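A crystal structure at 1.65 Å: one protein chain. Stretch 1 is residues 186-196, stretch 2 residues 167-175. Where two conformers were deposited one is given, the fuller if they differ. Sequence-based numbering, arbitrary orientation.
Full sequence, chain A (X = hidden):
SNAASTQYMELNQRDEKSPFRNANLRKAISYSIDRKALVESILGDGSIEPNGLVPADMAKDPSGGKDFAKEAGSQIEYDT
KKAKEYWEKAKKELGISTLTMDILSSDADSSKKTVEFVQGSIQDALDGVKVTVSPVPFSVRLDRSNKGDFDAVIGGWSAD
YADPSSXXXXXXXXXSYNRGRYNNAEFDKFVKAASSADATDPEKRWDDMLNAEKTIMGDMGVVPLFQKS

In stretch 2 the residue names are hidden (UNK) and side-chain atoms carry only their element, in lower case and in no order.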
# COMPACT_ATOMS: atom_id res chain seq x y z
N GLU A 186 3.19 15.63 -5.32
CA GLU A 186 2.98 16.16 -3.97
C GLU A 186 3.55 15.24 -2.91
O GLU A 186 4.15 15.70 -1.93
CB GLU A 186 1.51 16.46 -3.71
CG GLU A 186 1.12 17.80 -4.29
CD GLU A 186 2.04 18.90 -3.81
OE1 GLU A 186 2.79 19.47 -4.63
OE2 GLU A 186 2.02 19.19 -2.60
N PHE A 187 3.41 13.93 -3.12
CA PHE A 187 4.03 13.00 -2.19
C PHE A 187 5.53 13.24 -2.13
O PHE A 187 6.11 13.40 -1.02
CB PHE A 187 3.74 11.55 -2.55
CG PHE A 187 4.30 10.58 -1.54
CD1 PHE A 187 3.57 10.27 -0.37
CD2 PHE A 187 5.55 9.99 -1.75
CE1 PHE A 187 4.06 9.39 0.56
CE2 PHE A 187 6.07 9.09 -0.80
CZ PHE A 187 5.33 8.79 0.36
N ASP A 188 6.17 13.32 -3.31
CA ASP A 188 7.61 13.57 -3.37
C ASP A 188 7.97 14.86 -2.62
O ASP A 188 8.96 14.90 -1.86
CB ASP A 188 8.10 13.72 -4.81
CG ASP A 188 8.42 12.39 -5.50
OD1 ASP A 188 8.07 11.30 -4.99
OD2 ASP A 188 9.01 12.46 -6.59
N LYS A 189 7.17 15.90 -2.85
CA LYS A 189 7.40 17.20 -2.24
C LYS A 189 7.43 17.06 -0.73
O LYS A 189 8.36 17.52 -0.09
CB LYS A 189 6.31 18.21 -2.65
CG LYS A 189 6.57 19.64 -2.17
CD LYS A 189 5.36 20.51 -2.36
CE LYS A 189 4.40 20.35 -1.19
NZ LYS A 189 3.23 21.24 -1.33
N PHE A 190 6.42 16.42 -0.16
CA PHE A 190 6.33 16.29 1.29
C PHE A 190 7.45 15.40 1.87
O PHE A 190 8.09 15.78 2.87
CB PHE A 190 4.95 15.74 1.69
CG PHE A 190 3.79 16.68 1.42
CD1 PHE A 190 3.79 17.99 1.91
CD2 PHE A 190 2.66 16.22 0.74
CE1 PHE A 190 2.67 18.84 1.68
CE2 PHE A 190 1.54 17.05 0.50
CZ PHE A 190 1.56 18.37 0.97
N VAL A 191 7.67 14.24 1.25
CA VAL A 191 8.57 13.27 1.85
C VAL A 191 10.02 13.73 1.78
O VAL A 191 10.81 13.45 2.69
CB VAL A 191 8.35 11.81 1.32
CG1 VAL A 191 8.80 11.66 -0.13
CG2 VAL A 191 9.09 10.83 2.19
N LYS A 192 10.36 14.45 0.71
CA LYS A 192 11.70 15.01 0.57
C LYS A 192 11.89 16.18 1.54
O LYS A 192 12.93 16.28 2.18
CB LYS A 192 11.93 15.47 -0.86
CG LYS A 192 11.90 14.35 -1.89
CD LYS A 192 13.28 13.83 -2.20
CE LYS A 192 13.25 12.77 -3.31
NZ LYS A 192 13.31 13.30 -4.71
N ALA A 193 10.88 17.05 1.64
CA ALA A 193 10.94 18.18 2.57
C ALA A 193 11.25 17.69 3.99
O ALA A 193 12.00 18.35 4.72
CB ALA A 193 9.65 19.01 2.55
N ALA A 194 10.70 16.53 4.35
CA ALA A 194 10.93 15.91 5.66
C ALA A 194 12.33 15.33 5.82
O ALA A 194 12.91 15.40 6.90
CB ALA A 194 9.88 14.83 5.92
N SER A 195 12.86 14.76 4.73
CA SER A 195 14.06 13.94 4.78
C SER A 195 15.27 14.77 4.50
O SER A 195 16.39 14.30 4.68
CB SER A 195 14.00 12.80 3.77
OG SER A 195 14.07 13.30 2.43
N SER A 196 15.05 16.01 4.07
CA SER A 196 16.14 16.88 3.74
C SER A 196 17.03 17.12 4.97
O SER A 196 16.56 17.09 6.11
CB SER A 196 15.62 18.20 3.20
OG SER A 196 16.64 19.19 3.27
N UNK A 167 9.11 4.47 6.50
CA UNK A 167 8.10 3.92 5.59
C UNK A 167 7.82 4.82 4.40
O UNK A 167 7.71 4.36 3.26
c UNK A 167 6.46 1.27 7.02
c UNK A 167 7.50 2.78 8.61
c UNK A 167 7.16 0.46 9.17
c UNK A 167 6.59 0.24 7.92
c UNK A 167 6.80 3.68 6.36
c UNK A 167 7.61 1.75 9.53
c UNK A 167 6.91 2.56 7.35
N UNK A 168 7.70 6.12 4.68
CA UNK A 168 7.26 7.05 3.65
C UNK A 168 8.33 7.21 2.56
O UNK A 168 7.99 7.30 1.38
c UNK A 168 6.89 8.40 4.27
c UNK A 168 5.75 8.33 5.29
c UNK A 168 4.38 8.14 4.58
c UNK A 168 5.74 9.62 6.13
N UNK A 169 9.60 7.19 2.94
CA UNK A 169 10.68 7.37 1.96
C UNK A 169 10.65 6.32 0.84
O UNK A 169 11.10 6.58 -0.28
c UNK A 169 12.07 7.32 2.63
o UNK A 169 13.40 8.52 4.20
o UNK A 169 11.68 9.61 3.29
c UNK A 169 12.40 8.57 3.43
N UNK A 170 10.11 5.13 1.14
CA UNK A 170 10.10 4.04 0.19
C UNK A 170 9.36 4.39 -1.07
O UNK A 170 9.64 3.77 -2.11
c UNK A 170 11.44 1.85 2.06
c UNK A 170 9.42 2.80 0.81
c UNK A 170 9.99 2.31 2.16
c UNK A 170 9.10 1.16 2.68
N UNK A 171 8.43 5.36 -0.99
CA UNK A 171 7.50 5.59 -2.10
C UNK A 171 7.75 6.89 -2.83
O UNK A 171 6.96 7.31 -3.67
c UNK A 171 5.51 1.33 -0.36
c UNK A 171 5.79 3.99 -1.21
c UNK A 171 6.04 5.38 -1.66
c UNK A 171 5.63 2.37 0.58
c UNK A 171 5.71 2.95 -2.14
c UNK A 171 5.77 3.68 0.15
c UNK A 171 5.55 1.63 -1.73
N UNK A 172 8.85 7.54 -2.48
CA UNK A 172 9.37 8.62 -3.30
C UNK A 172 9.55 8.05 -4.71
O UNK A 172 9.94 6.88 -4.86
c UNK A 172 10.71 9.11 -2.75
N UNK A 173 9.30 8.87 -5.72
CA UNK A 173 9.29 8.38 -7.11
C UNK A 173 10.62 7.79 -7.53
O UNK A 173 10.66 6.93 -8.40
c UNK A 173 8.91 9.52 -8.08
o UNK A 173 9.91 10.52 -8.05
N UNK A 174 11.71 8.28 -6.92
CA UNK A 174 13.07 7.86 -7.27
C UNK A 174 13.71 6.89 -6.26
O UNK A 174 14.93 6.64 -6.31
o UNK A 174 13.26 9.81 -5.25
c UNK A 174 13.97 10.05 -6.26
c UNK A 174 13.96 9.09 -7.46
o UNK A 174 14.68 11.08 -6.35
N UNK A 175 12.90 6.31 -5.37
CA UNK A 175 13.45 5.37 -4.38
C UNK A 175 13.48 3.96 -4.96
O UNK A 175 12.50 3.51 -5.57
n UNK A 175 13.94 5.48 -0.99
c UNK A 175 13.35 4.72 -1.90
o UNK A 175 13.37 3.49 -1.84
c UNK A 175 12.66 5.44 -3.05
O HOH W 1 12.53 10.96 1.06
O HOH W 2 10.99 11.90 4.78
O HOH W 3 5.89 9.51 -5.52

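Position 167 has seven side-chain carbons, one leading into a ring of six, with no oxygen on the ring. It does not touch stretch 1. The residue is Phe167.

Position 168 has four side-chain carbons, forked at the second. Its CB lies 4.2 Å from CZ of Phe187 and 3.9 Å from CG2 of Val191. A fork at the second carbon means leucine, so this is Leu168. Its backbone O approaches the edge of the Phe187 ring, 3.2 Å from CZ.

Position 169 has two carbons, the second carrying two oxygens. One oxygen lies 3.1 Å from CG2 of Val191 and 4.0 Å from CB of Ser195. This short carboxylate is Asp169. Its OD1 also accepts hydrogen bonds from two waters. Water 2, 2.8 Å from Asp169 OD1, also donates to the backbone O of Val191 at 2.6 Å and so bridges the stretches. Water 1, 2.7 Å from Asp169 OD1, is also hydrogen-bonded to OG of Ser195 at 3.1 Å.

Position 170 again has four carbons, forked at the second. Its CA-to-CB bond points away from stretch 1, and no contact forms. It is Leu170.

Position 171 has one carbon and then a six-carbon ring. Its CB is 3.8 Å from CE2 of Phe187, but the end of the side chain leads away from the helix. It is Phe171.

Position 172 has a single side-chain carbon, its CB, 4.1 Å from CG1 of Val191. It is Ala172. Its CA comes within 3.4 Å of OD1 of Asp188.

Position 173 has one carbon and one oxygen. The oxygen sits 2.6 Å from OD2 of Asp188, and its carbon carries no second branch. This is Ser173, whose OG donates that hydrogen bond. Its backbone N donates another to OD1 of Asp188, at 2.8 Å.

Position 174 has two carbons, the second carrying two oxygens. One oxygen lies 3.1 Å from NZ of Lys192. The carboxylate identifies Asp174, and its OD1 forms a salt bridge with that amine.

Position 175 has two carbons, the second carrying one oxygen and one nitrogen. They do not touch stretch 1. This amide is Asn175. Its backbone N closes the turn by bonding to O of Ala172, 3.1 Å away.

The contact combines apolar packing with polar anchoring. Phe187 and Val191, one helical turn apart, point toward stretch 2 and pack against its apolar side chains. Asp188 uses both carboxylate oxygens to hold Ser173 within the turn. Lys192 adds a charged tie to Asp174, while waters link Asp169 to the helix.

Stretch 2 (167-175) FLDLFASDN
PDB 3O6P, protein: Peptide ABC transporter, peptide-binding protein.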